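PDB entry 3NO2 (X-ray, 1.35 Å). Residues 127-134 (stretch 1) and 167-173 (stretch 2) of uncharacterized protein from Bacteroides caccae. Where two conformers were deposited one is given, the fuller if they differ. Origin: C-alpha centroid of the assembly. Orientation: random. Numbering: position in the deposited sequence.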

# COMPACT_ATOMS: atom_id res chain seq x y z
N PHE A 127 -8.26 2.19 7.84
CA PHE A 127 -7.15 2.44 6.93
C PHE A 127 -6.64 1.17 6.28
O PHE A 127 -6.96 0.03 6.66
CB PHE A 127 -6.01 3.14 7.66
CG PHE A 127 -5.51 2.42 8.88
CD1 PHE A 127 -4.62 1.36 8.80
CD2 PHE A 127 -6.00 2.78 10.14
CE1 PHE A 127 -4.16 0.73 9.98
CE2 PHE A 127 -5.54 2.16 11.28
CZ PHE A 127 -4.64 1.16 11.17
N ARG A 128 -5.78 1.38 5.27
CA ARG A 128 -4.99 0.32 4.68
C ARG A 128 -3.52 0.62 4.96
O ARG A 128 -2.97 0.04 5.94
CB ARG A 128 -5.33 0.12 3.21
CG ARG A 128 -6.76 -0.33 3.01
CD ARG A 128 -7.03 -1.74 3.54
NE ARG A 128 -8.44 -2.13 3.37
CZ ARG A 128 -9.42 -1.85 4.19
NH1 ARG A 128 -9.21 -1.22 5.32
NH2 ARG A 128 -10.67 -2.15 3.83
N GLN A 129 -2.85 1.50 4.22
CA GLN A 129 -1.41 1.71 4.35
C GLN A 129 -1.08 3.05 5.03
O GLN A 129 -1.11 4.10 4.39
CB GLN A 129 -0.74 1.69 2.98
CG GLN A 129 -1.02 0.44 2.17
CD GLN A 129 -0.01 0.25 1.02
OE1 GLN A 129 0.67 1.20 0.60
NE2 GLN A 129 0.07 -0.96 0.48
N ILE A 130 -0.75 2.99 6.30
CA ILE A 130 -0.20 4.10 7.05
C ILE A 130 1.25 4.31 6.63
O ILE A 130 1.92 3.38 6.20
CB ILE A 130 -0.35 3.83 8.55
CG1 ILE A 130 -1.82 3.84 8.95
CG2 ILE A 130 0.47 4.82 9.40
CD1 ILE A 130 -2.11 3.52 10.45
N ASN A 131 1.73 5.54 6.70
CA ASN A 131 3.10 5.91 6.39
C ASN A 131 3.61 6.86 7.50
O ASN A 131 2.87 7.29 8.36
CB ASN A 131 3.18 6.53 4.97
CG ASN A 131 4.52 6.32 4.32
OD1 ASN A 131 5.51 5.96 4.96
ND2 ASN A 131 4.53 6.47 3.00
N LYS A 132 4.91 7.12 7.49
CA LYS A 132 5.61 7.93 8.48
C LYS A 132 6.27 9.10 7.75
O LYS A 132 6.98 8.86 6.77
CB LYS A 132 6.61 7.07 9.21
CG LYS A 132 7.28 7.78 10.41
CD LYS A 132 8.23 6.84 11.16
CE LYS A 132 8.83 7.52 12.35
NZ LYS A 132 9.74 6.59 13.12
N ASN A 133 6.06 10.32 8.22
CA ASN A 133 6.58 11.49 7.50
C ASN A 133 7.91 11.93 8.14
O ASN A 133 8.42 11.30 9.06
CB ASN A 133 5.53 12.59 7.44
CG ASN A 133 5.18 13.20 8.79
OD1 ASN A 133 5.91 13.08 9.77
ND2 ASN A 133 4.06 13.94 8.81
N LYS A 134 8.46 13.00 7.60
CA LYS A 134 9.81 13.41 7.96
C LYS A 134 9.89 13.90 9.40
O LYS A 134 10.95 13.78 10.05
CB LYS A 134 10.29 14.50 6.99
CG LYS A 134 11.77 14.84 7.10
CD LYS A 134 12.19 15.78 5.97
CE LYS A 134 13.46 16.54 6.31
NZ LYS A 134 13.56 17.80 5.52
N PRO A 167 -9.42 6.71 0.69
CA PRO A 167 -7.95 6.84 0.67
C PRO A 167 -7.25 5.58 1.19
O PRO A 167 -7.60 5.05 2.25
CB PRO A 167 -7.69 8.04 1.54
CG PRO A 167 -8.98 8.88 1.33
CD PRO A 167 -10.09 7.90 1.22
N PHE A 168 -6.27 5.10 0.42
CA PHE A 168 -5.64 3.80 0.60
C PHE A 168 -4.19 3.83 1.09
O PHE A 168 -3.78 2.91 1.81
CB PHE A 168 -5.75 3.04 -0.74
CG PHE A 168 -5.08 1.68 -0.74
CD1 PHE A 168 -5.77 0.55 -0.35
CD2 PHE A 168 -3.76 1.52 -1.10
CE1 PHE A 168 -5.17 -0.71 -0.31
CE2 PHE A 168 -3.17 0.28 -1.05
CZ PHE A 168 -3.86 -0.81 -0.63
N SER A 169 -3.41 4.84 0.70
CA SER A 169 -1.99 4.86 0.97
C SER A 169 -1.45 6.24 0.70
O SER A 169 -2.16 7.08 0.07
CB SER A 169 -1.30 3.82 0.10
OG SER A 169 0.10 3.78 0.38
N SER A 170 -0.22 6.49 1.11
CA SER A 170 0.52 7.69 0.72
C SER A 170 1.93 7.27 0.34
O SER A 170 2.44 6.26 0.83
CB SER A 170 0.54 8.70 1.87
OG SER A 170 1.26 8.28 2.98
N ALA A 171 2.56 8.08 -0.48
CA ALA A 171 3.96 7.86 -0.85
C ALA A 171 4.62 9.22 -1.10
O ALA A 171 3.99 10.16 -1.56
CB ALA A 171 4.10 7.01 -2.14
N PHE A 172 5.89 9.33 -0.74
CA PHE A 172 6.58 10.60 -0.82
C PHE A 172 7.30 10.80 -2.14
O PHE A 172 7.81 9.86 -2.77
CB PHE A 172 7.57 10.67 0.33
CG PHE A 172 6.90 10.62 1.65
CD1 PHE A 172 6.12 11.69 2.09
CD2 PHE A 172 7.00 9.49 2.46
CE1 PHE A 172 5.47 11.62 3.33
CE2 PHE A 172 6.35 9.43 3.67
CZ PHE A 172 5.59 10.47 4.10
N LEU A 173 7.33 12.06 -2.57
CA LEU A 173 8.08 12.50 -3.73
C LEU A 173 9.40 13.12 -3.27
O LEU A 173 9.54 13.52 -2.11
CB LEU A 173 7.28 13.52 -4.53
CG LEU A 173 5.90 13.07 -5.03
CD1 LEU A 173 5.21 14.23 -5.76
CD2 LEU A 173 6.15 11.84 -5.93
O HOH W 1 -5.88 3.92 4.16
O HOH W 2 -0.38 6.82 4.53
O HOH W 3 6.79 6.56 0.62

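Three direct hydrogen bonds pin these stretches, which run in nearly the same direction, and only one of them joins backbone to backbone: Gln-129 N donates to Phe-168 O at 2.9 Å. The other two use side chains. Ser-169 OG donates to Gln-129 OE1 at 2.7 Å, and Asn-131 ND2 donates to the backbone oxygen Ser-170 O at 3.0 Å. The amides suit these places because each offers a donor and an acceptor on a short arm. The stretches bury 449 Å² between them, and Gln-129 and Asn-131 are themselves buried, so their polar groups need partners. Gln-129, m at chi1 and t at chi2, reaches the serine with OE1 while its NE2 is satisfied elsewhere in the structure. Asn-131, t at chi1, spans the gap with ND2 and turns OD1 back to accept from Lys-132 N at 2.8 Å.

Water extends the polar contact. Gln-129 O and Ser-170 N are 4.2 Å apart, too far to pair; beside them, water 2 donates to Gln-129 O (2.8 Å) and accepts from Ser-170 OG (2.7 Å), so a small hydroxyl completes the link. Water 1 likewise joins Arg-128 N to Pro-167 O, at 2.8 Å from each, and water 3 accepts from Asn-131 ND2 (3.3 Å) and Phe-172 N (3.2 Å).

The aromatic rings supply packing at the two ends. Phe-168, buried and t at chi1, brings its ring against the aliphatic start of Arg-128 (Arg-128 CB to Phe-168 CD1, 3.6 Å) and the amide of Gln-129 (Gln-129 CD to Phe-168 CE2, 3.8 Å). Arg-128 directs CB toward stretch 2, while its charged end leads away, where NH1 donates to Phe-127 O at 2.9 Å. Phe-172 points toward stretch 1, placing its CZ 3.7 Å from Asn-133 CA and its CE2 3.2 Å from Lys-132 O. Ile-130 and Lys-132 direct CB away, leaving Gln-129 and Asn-131 to face the partner in alternation.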